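Local structure of acetylxylan esterase (Geobacillus stearothermophilus, 5BN1) at residues K129-M134 with T165-V170; L133-Y138 with R156-I161. The protein removes acetyl side groups from the xylose units of xylan and xylo-oligosaccharides, working as a ring-shaped homooctamer in the breakdown of plant hemicellulose. The protein carries 1 engineered substitution. All blocks are in the same frame, centred on the assembly; numbering follows the deposited sequence. Where two conformers were deposited one is given.

Both interactions are buried and lie inside one beta-alpha-beta unit: strand 130-134, helix 146-165 and strand 168-170. Interaction 1 joins the two neighbouring strands, and its main links are backbone hydrogen bonds backed by apolar side chains. Interaction 2 packs the end of strand 130-134 and the loop after it on the helix between them, mainly by apolar side-chain contacts. L133 serves both. Its backbone bonds to strand 168-170, and its side chain also meets the helix. The two contacts touch through a probable hydrogen bond from T135 N to V170 O. F169 CE1 packs on T135, V158 and K159. Interaction 2 lies closer to the active site than interaction 1, which is away from it.

Interaction 1 (K129-M134 with T165-V170)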
loop_
_atom_site.group_PDB
_atom_site.type_symbol
_atom_site.label_atom_id
_atom_site.label_comp_id
_atom_site.label_asym_id
_atom_site.label_seq_id
_atom_site.Cartn_x
_atom_site.Cartn_y
_atom_site.Cartn_z
ATOM N N LYS A 129 29.229 30.202 -16.184
ATOM C CA LYS A 129 30.641 30.162 -15.928
ATOM C C LYS A 129 31.449 29.072 -16.520
ATOM O O LYS A 129 32.550 29.258 -16.999
ATOM C CB LYS A 129 31.023 30.246 -14.385
ATOM C CG LYS A 129 30.348 31.403 -13.652
ATOM C CD LYS A 129 30.791 31.562 -12.161
ATOM C CE LYS A 129 30.261 32.821 -11.431
ATOM N NZ LYS A 129 29.044 33.430 -11.953
ATOM N N GLY A 130 30.925 27.811 -16.571
ATOM C CA GLY A 130 31.631 26.777 -17.155
ATOM C C GLY A 130 30.699 25.510 -17.388
ATOM O O GLY A 130 29.616 25.500 -16.843
ATOM N N ILE A 131 31.230 24.618 -18.195
ATOM C CA ILE A 131 30.505 23.373 -18.565
ATOM C C ILE A 131 31.443 22.275 -18.325
ATOM O O ILE A 131 32.627 22.265 -18.657
ATOM C CB ILE A 131 30.065 23.427 -20.020
ATOM C CG1 ILE A 131 28.967 24.480 -20.156
ATOM C CG2 ILE A 131 29.560 22.023 -20.473
ATOM C CD1 ILE A 131 28.552 24.724 -21.594
ATOM N N ILE A 132 30.898 21.135 -17.735
ATOM C CA ILE A 132 31.635 19.959 -17.599
ATOM C C ILE A 132 30.970 18.818 -18.402
ATOM O O ILE A 132 29.801 18.595 -18.208
ATOM C CB ILE A 132 31.674 19.417 -16.107
ATOM C CG1 ILE A 132 32.177 20.543 -15.176
ATOM C CG2 ILE A 132 32.598 18.235 -16.009
ATOM C CD1 ILE A 132 31.251 21.011 -14.131
ATOM N N LEU A 133 31.659 18.309 -19.414
ATOM C CA LEU A 133 31.133 17.255 -20.255
ATOM C C LEU A 133 31.733 15.988 -19.762
ATOM O O LEU A 133 32.886 15.665 -19.823
ATOM C CB LEU A 133 31.585 17.505 -21.744
ATOM C CG LEU A 133 30.748 18.621 -22.287
ATOM C CD1 LEU A 133 31.356 19.002 -23.648
ATOM C CD2 LEU A 133 29.348 18.233 -22.585
ATOM N N MET A 134 30.781 15.089 -19.314
ATOM C CA MET A 134 31.176 13.762 -18.967
ATOM C C MET A 134 30.765 12.785 -20.028
ATOM O O MET A 134 29.682 12.834 -20.538
ATOM C CB MET A 134 30.394 13.342 -17.687
ATOM C CG MET A 134 30.566 14.263 -16.513
ATOM S SD MET A 134 29.560 13.829 -14.960
ATOM C CE MET A 134 30.402 12.318 -14.546
ATOM N N THR A 165 35.149 23.639 -27.276
ATOM C CA THR A 165 34.368 24.610 -26.514
ATOM C C THR A 165 35.099 25.008 -25.226
ATOM O O THR A 165 34.540 25.782 -24.460
ATOM C CB THR A 165 32.965 24.110 -26.232
ATOM O OG1 THR A 165 33.077 22.925 -25.399
ATOM C CG2 THR A 165 32.178 23.794 -27.513
ATOM N N ASN A 166 36.267 24.455 -24.999
ATOM C CA ASN A 166 37.071 24.672 -23.824
ATOM C C ASN A 166 36.218 24.375 -22.578
ATOM O O ASN A 166 36.189 25.114 -21.589
ATOM C CB ASN A 166 37.648 26.131 -23.837
ATOM C CG ASN A 166 38.540 26.377 -25.053
ATOM O OD1 ASN A 166 39.376 25.554 -25.393
ATOM N ND2 ASN A 166 38.320 27.491 -25.746
ATOM N N SER A 167 35.500 23.258 -22.673
ATOM C CA SER A 167 34.748 22.770 -21.482
ATOM C C SER A 167 35.651 21.839 -20.699
ATOM O O SER A 167 36.562 21.206 -21.193
ATOM C CB SER A 167 33.573 21.988 -22.031
ATOM O OG SER A 167 32.604 22.783 -22.683
ATOM N N LEU A 168 35.339 21.648 -19.422
ATOM C CA LEU A 168 36.004 20.627 -18.666
ATOM C C LEU A 168 35.423 19.248 -19.170
ATOM O O LEU A 168 34.391 19.189 -19.785
ATOM C CB LEU A 168 35.687 20.777 -17.157
ATOM C CG LEU A 168 36.264 22.060 -16.494
ATOM C CD1 LEU A 168 35.885 22.111 -15.000
ATOM C CD2 LEU A 168 37.731 22.028 -16.690
ATOM N N PHE A 169 36.159 18.236 -18.882
ATOM C CA PHE A 169 35.949 16.912 -19.524
ATOM C C PHE A 169 36.262 15.782 -18.589
ATOM O O PHE A 169 37.373 15.676 -18.002
ATOM C CB PHE A 169 36.822 16.788 -20.779
ATOM C CG PHE A 169 36.818 15.423 -21.412
ATOM C CD1 PHE A 169 35.621 15.002 -22.000
ATOM C CD2 PHE A 169 37.827 14.555 -21.339
ATOM C CE1 PHE A 169 35.593 13.725 -22.561
ATOM C CE2 PHE A 169 37.833 13.252 -21.902
ATOM C CZ PHE A 169 36.630 12.849 -22.526
ATOM N N VAL A 170 35.274 14.845 -18.393
ATOM C CA VAL A 170 35.510 13.676 -17.623
ATOM C C VAL A 170 35.313 12.433 -18.480
ATOM O O VAL A 170 34.182 12.199 -18.967
ATOM C CB VAL A 170 34.471 13.642 -16.445
ATOM C CG1 VAL A 170 34.771 12.410 -15.547
ATOM C CG2 VAL A 170 34.477 14.923 -15.668
HETATM O O HOH W 1 34.077 25.396 -19.035
#
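I132 has CG2 anti to its backbone N, with CG1 beside that N (chi1 -54°). This turn sets both branches against strand 168-170. CG1 lies alongside L168, 4.0 Å from L168 CD1. CG2 meets V170 CG2 at 3.8 Å, the two side chains crossing obliquely. M134 and V170 run side by side in the same direction, with M134 CG 4.0 Å from V170 CB. An alanine in place of I132 would probably leave L168 CD1 and V170 CG2 without these partners and open a gap on this face of the sheet. L133 points to the other face, where its CD1 approaches S167 CB.

The strands are parallel neighbours in the central sheet of the SGNH hydrolase fold. Strand 168-170 is one of its two outermost strands within the chain, and helix 146-165 makes the crossover. The backbone bonds alternate as in a regular parallel pair. L168 N bonds to I131 O at 2.9 Å, nearly along the C=O axis. The bond from L133 N to L168 O is almost straight (172° at the hydrogen), but its donor stands 38° above the carbonyl plane. V170 N bonds to L133 O at 2.9 Å. The same oxygen also receives a CA-H contact from F169 CA at 3.3 Å.

W84 of strand 84-88 touches both I132 and L168. Before the strand begins, N166, with positive phi, is the first residue to leave the helix, in a Schellman motif. A water accepts from I131 N at 3.1 Å and donates a weak bond to N166 O. S167 OG lies against the side chain of I131, 3.7 Å from I131 CB.

Interaction 2 (L133-Y138 with R156-I161); sequences LMTPFY and RVVKQI
P136 brings the one ring that meets V158 across this contact. It does so through a single corner, CD, which is 3.9 Å from V158 CG2. The two side chains reach toward each other, tip to tip, and Y113 of helix 110-124 touches both. The peptide oxygen of M134 is 4.0 Å from V158 CG1. The F169 ring of strand 168-170 is next to the contact, with its atom CE1 on T135 CG2 and V158 CG1.

V158 is the central residue. Its CG1 is anti to its own backbone N (chi1 177°) and meets L133 CB at 3.8 Å. One turn further along the helix, I161 crosses L133 at about a right angle, with I161 CG2 4.0 Å from L133 CD1. The contact packs the C-terminal end of the first strand of a beta-alpha-beta unit, and the loop that leaves it, on the connecting helix 146-165. In SGNH hydrolases such helices flank the parallel sheet.

T135 OG1 donates to P136 O at 3.0 Å, which probably helps to fix the turn of the T135 side chain. T135 CG2 lies 4.2 Å from V158 CG1. The P136 side chain is about 9 Å from that of N92, a probable transition-state stabilizer.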
loop_
_atom_site.group_PDB
_atom_site.type_symbol
_atom_site.label_atom_id
_atom_site.label_comp_id
_atom_site.label_asym_id
_atom_site.label_seq_id
_atom_site.Cartn_x
_atom_site.Cartn_y
_atom_site.Cartn_z
ATOM N N LEU A 133 31.659 18.309 -19.414
ATOM C CA LEU A 133 31.133 17.255 -20.255
ATOM C C LEU A 133 31.733 15.988 -19.762
ATOM O O LEU A 133 32.886 15.665 -19.823
ATOM C CB LEU A 133 31.585 17.505 -21.744
ATOM C CG LEU A 133 30.748 18.621 -22.287
ATOM C CD1 LEU A 133 31.356 19.002 -23.648
ATOM C CD2 LEU A 133 29.348 18.233 -22.585
ATOM N N MET A 134 30.781 15.089 -19.314
ATOM C CA MET A 134 31.176 13.762 -18.967
ATOM C C MET A 134 30.765 12.785 -20.028
ATOM O O MET A 134 29.682 12.834 -20.538
ATOM C CB MET A 134 30.394 13.342 -17.687
ATOM C CG MET A 134 30.566 14.263 -16.513
ATOM S SD MET A 134 29.560 13.829 -14.960
ATOM C CE MET A 134 30.402 12.318 -14.546
ATOM N N THR A 135 31.636 11.896 -20.366
ATOM C CA THR A 135 31.341 10.885 -21.413
ATOM C C THR A 135 30.252 9.939 -20.879
ATOM O O THR A 135 30.182 9.753 -19.643
ATOM C CB THR A 135 32.505 9.996 -21.850
ATOM O OG1 THR A 135 33.069 9.230 -20.751
ATOM C CG2 THR A 135 33.676 10.881 -22.351
ATOM N N PRO A 136 29.402 9.441 -21.732
ATOM C CA PRO A 136 28.718 8.175 -21.364
ATOM C C PRO A 136 29.761 7.110 -21.124
ATOM O O PRO A 136 30.991 7.186 -21.347
ATOM C CB PRO A 136 27.806 7.981 -22.553
ATOM C CG PRO A 136 28.679 8.370 -23.764
ATOM C CD PRO A 136 29.282 9.634 -23.234
ATOM N N PHE A 137 29.283 5.907 -20.714
ATOM C CA PHE A 137 30.133 4.798 -20.456
ATOM C C PHE A 137 29.311 3.489 -20.599
ATOM O O PHE A 137 28.081 3.539 -20.598
ATOM C CB PHE A 137 30.720 4.847 -18.983
ATOM C CG PHE A 137 29.700 4.821 -17.884
ATOM C CD1 PHE A 137 29.215 3.588 -17.498
ATOM C CD2 PHE A 137 29.202 5.967 -17.316
ATOM C CE1 PHE A 137 28.192 3.550 -16.529
ATOM C CE2 PHE A 137 28.215 5.948 -16.387
ATOM C CZ PHE A 137 27.681 4.743 -16.017
ATOM N N TYR A 138 30.074 2.416 -20.663
ATOM C CA TYR A 138 29.479 1.059 -20.685
ATOM C C TYR A 138 30.410 0.210 -19.914
ATOM O O TYR A 138 31.624 0.181 -20.190
ATOM C CB TYR A 138 29.224 0.571 -22.080
ATOM C CG TYR A 138 28.400 -0.690 -22.206
ATOM C CD1 TYR A 138 27.154 -0.759 -21.625
ATOM C CD2 TYR A 138 28.817 -1.741 -22.991
ATOM C CE1 TYR A 138 26.350 -1.853 -21.776
ATOM C CE2 TYR A 138 27.998 -2.866 -23.129
ATOM C CZ TYR A 138 26.774 -2.889 -22.551
ATOM O OH TYR A 138 25.982 -4.019 -22.780
ATOM N N ARG A 156 34.084 9.724 -27.897
ATOM C CA ARG A 156 35.013 10.540 -28.785
ATOM C C ARG A 156 34.335 11.819 -29.137
ATOM O O ARG A 156 34.957 12.930 -29.125
ATOM C CB ARG A 156 35.464 9.778 -29.982
ATOM C CG ARG A 156 36.372 8.685 -29.727
ATOM C CD ARG A 156 37.167 8.215 -30.929
ATOM N NE ARG A 156 36.347 7.572 -31.955
ATOM C CZ ARG A 156 35.992 6.329 -31.977
ATOM N NH1 ARG A 156 36.224 5.487 -30.958
ATOM N NH2 ARG A 156 35.259 5.859 -32.968
ATOM N N VAL A 157 33.039 11.821 -29.476
ATOM C CA VAL A 157 32.272 13.030 -29.710
ATOM C C VAL A 157 32.309 13.963 -28.590
ATOM O O VAL A 157 32.504 15.159 -28.688
ATOM C CB VAL A 157 30.828 12.769 -30.227
ATOM C CG1 VAL A 157 29.952 13.995 -30.075
ATOM C CG2 VAL A 157 30.848 12.106 -31.636
ATOM N N VAL A 158 32.001 13.451 -27.369
ATOM C CA VAL A 158 32.028 14.280 -26.206
ATOM C C VAL A 158 33.398 15.022 -26.010
ATOM O O VAL A 158 33.368 16.212 -25.665
ATOM C CB VAL A 158 31.601 13.414 -24.991
ATOM C CG1 VAL A 158 31.690 14.266 -23.732
ATOM C CG2 VAL A 158 30.138 12.926 -25.155
ATOM N N LYS A 159 34.438 14.268 -26.116
ATOM C CA LYS A 159 35.864 14.669 -25.883
ATOM C C LYS A 159 36.152 15.830 -26.893
ATOM O O LYS A 159 36.606 16.914 -26.475
ATOM C CB LYS A 159 36.778 13.568 -26.016
ATOM C CG LYS A 159 38.248 14.003 -25.671
ATOM C CD LYS A 159 39.140 12.832 -25.482
ATOM C CE LYS A 159 40.473 13.289 -24.781
ATOM N NZ LYS A 159 41.291 12.095 -24.677
ATOM N N GLN A 160 35.689 15.610 -28.097
ATOM C CA GLN A 160 35.981 16.650 -29.133
ATOM C C GLN A 160 35.150 17.870 -28.997
ATOM O O GLN A 160 35.729 19.026 -29.163
ATOM C CB GLN A 160 35.942 15.941 -30.470
ATOM C CG GLN A 160 36.988 14.851 -30.759
ATOM C CD GLN A 160 38.636 14.879 -30.491
ATOM O OE1 GLN A 160 39.208 15.696 -29.714
ATOM N NE2 GLN A 160 39.359 13.810 -31.049
ATOM N N ILE A 161 33.921 17.785 -28.589
ATOM C CA ILE A 161 33.059 18.892 -28.250
ATOM C C ILE A 161 33.755 19.653 -27.082
ATOM O O ILE A 161 33.779 20.892 -27.027
ATOM C CB ILE A 161 31.598 18.587 -28.023
ATOM C CG1 ILE A 161 30.878 18.027 -29.337
ATOM C CG2 ILE A 161 30.869 19.783 -27.516
ATOM C CD1 ILE A 161 29.556 17.466 -29.121
#